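Local structure of multidrug resistance protein (Vibrio cholerae, 1YC9) at residues A219-V224 / D229-I234. The protein forms a trimeric outer membrane channel of the outer membrane factor family and probably exports toxic compounds as part of a multidrug efflux system. The protein carries 1 engineered substitution. Sequence-based numbering, arbitrary orientation.
Sequences ALAALV and DRAASI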
# COMPACT_ATOMS: atom_id res chain seq x y z
N ALA A 219 12.02 -3.69 -18.05
CA ALA A 219 11.52 -4.04 -16.72
C ALA A 219 12.43 -5.10 -16.08
O ALA A 219 12.72 -5.04 -14.87
CB ALA A 219 10.08 -4.52 -16.78
N LEU A 220 12.82 -6.07 -16.89
CA LEU A 220 13.78 -7.10 -16.47
C LEU A 220 15.10 -6.50 -16.02
O LEU A 220 15.62 -6.85 -14.97
CB LEU A 220 14.00 -8.14 -17.54
CG LEU A 220 12.92 -9.20 -17.75
CD1 LEU A 220 12.96 -9.93 -19.12
CD2 LEU A 220 12.95 -10.26 -16.60
N ALA A 221 15.63 -5.54 -16.76
CA ALA A 221 16.83 -4.85 -16.35
C ALA A 221 16.66 -4.23 -14.97
O ALA A 221 17.53 -4.38 -14.11
CB ALA A 221 17.21 -3.78 -17.36
N ALA A 222 15.54 -3.52 -14.75
CA ALA A 222 15.27 -2.89 -13.47
C ALA A 222 15.12 -3.93 -12.34
O ALA A 222 15.62 -3.74 -11.20
CB ALA A 222 14.01 -2.01 -13.55
N LEU A 223 14.48 -5.04 -12.66
CA LEU A 223 14.23 -6.11 -11.68
C LEU A 223 15.51 -6.73 -11.18
O LEU A 223 15.52 -7.20 -10.03
CB LEU A 223 13.29 -7.21 -12.19
CG LEU A 223 11.83 -6.78 -12.26
CD1 LEU A 223 11.02 -7.75 -13.10
CD2 LEU A 223 11.19 -6.69 -10.89
N VAL A 224 16.57 -6.69 -11.98
CA VAL A 224 17.85 -7.21 -11.56
C VAL A 224 18.78 -6.10 -11.09
O VAL A 224 19.97 -6.33 -10.90
CB VAL A 224 18.49 -8.18 -12.60
CG1 VAL A 224 17.46 -9.21 -13.03
CG2 VAL A 224 19.02 -7.45 -13.80
N ASP A 229 20.93 -0.33 -20.00
CA ASP A 229 21.94 -1.02 -20.84
C ASP A 229 21.98 -2.55 -20.70
O ASP A 229 22.40 -3.27 -21.61
CB ASP A 229 23.35 -0.53 -20.47
CG ASP A 229 23.74 0.73 -21.22
OD1 ASP A 229 22.92 1.68 -21.30
OD2 ASP A 229 24.87 0.86 -21.75
N ARG A 230 21.61 -3.06 -19.54
CA ARG A 230 21.41 -4.48 -19.36
C ARG A 230 20.30 -5.03 -20.26
O ARG A 230 20.30 -6.23 -20.62
CB ARG A 230 21.08 -4.77 -17.89
CG ARG A 230 20.84 -6.20 -17.54
CD ARG A 230 22.09 -7.07 -17.83
NE ARG A 230 21.93 -8.48 -17.53
CZ ARG A 230 21.50 -9.39 -18.38
NH1 ARG A 230 21.47 -10.66 -18.00
NH2 ARG A 230 21.08 -9.07 -19.60
N ALA A 231 19.33 -4.20 -20.57
CA ALA A 231 18.20 -4.64 -21.39
C ALA A 231 18.63 -4.97 -22.84
O ALA A 231 18.00 -5.81 -23.51
CB ALA A 231 17.12 -3.58 -21.38
N ALA A 232 19.74 -4.34 -23.27
CA ALA A 232 20.24 -4.43 -24.65
C ALA A 232 20.81 -5.77 -24.97
O ALA A 232 20.92 -6.13 -26.15
CB ALA A 232 21.33 -3.36 -24.89
N SER A 233 21.17 -6.51 -23.95
CA SER A 233 21.72 -7.83 -24.15
C SER A 233 20.70 -8.91 -23.80
O SER A 233 21.02 -10.07 -23.77
CB SER A 233 23.02 -7.98 -23.35
OG SER A 233 22.77 -7.94 -21.97
N ILE A 234 19.45 -8.54 -23.54
CA ILE A 234 18.44 -9.56 -23.32
C ILE A 234 17.88 -10.06 -24.64
O ILE A 234 17.42 -9.27 -25.45
CB ILE A 234 17.29 -9.08 -22.41
CG1 ILE A 234 17.84 -8.65 -21.06
CG2 ILE A 234 16.26 -10.20 -22.28
CD1 ILE A 234 16.77 -8.04 -20.08
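Ala221 and Leu220 meet Ala231 and Ile234 in a small, buried apolar contact, where the chain leaves the C-terminal end of helix 189-223 and folds back against its last turn. No hydrogen bond joins 219-224 to 229-234; they hold together by methyl and methylene packing. Ala221 is the hub. Its CB points at the returning chain and lands on the backbone there, 3.9 Å from Ala231 N, with the Ala231 methyl beside it at a CB-CB distance of 4.0 Å and Arg230 CB also 4.0 Å from Ala221 CB. With alanine on both sides, the backbones come close, the CA atoms of Ala221 and Ala231 lying 5.2 Å apart. One turn further on, Ile234 reaches in with its long branch: CG1 lies anti to the carbonyl carbon (chi1 -59°) and the chain is extended beyond it, which carries CD1 to 3.8 Å from Leu220 CB. The Leu220 side chain also packs on Ala150 and Leu154 of helix 117-183. At the other edge Val224, the first residue past the helix, puts CG2 4.3 Å from Arg230 CG, a looser touch. A bend at chi2 (61°) turns the Arg230 guanidinium group toward helix 33-44, where NH1 forms a salt bridge with Glu41 OE2. That same helix packs on Val224 through Leu38 and Ala42. Residues 229-232 curl with helical phi/psi but without the regular bonds of a helix; Ile234 N bonds to Ala231 O at 3.1 Å, and separately the Ser233 OG hydroxyl gives a weak bond to Arg230 O. This is plain packing of a connecting segment on the outgoing helix end, in the equatorial domain of TolC-like outer membrane factors, the belt of short helices and connecting segments around the middle of the alpha-helical barrel.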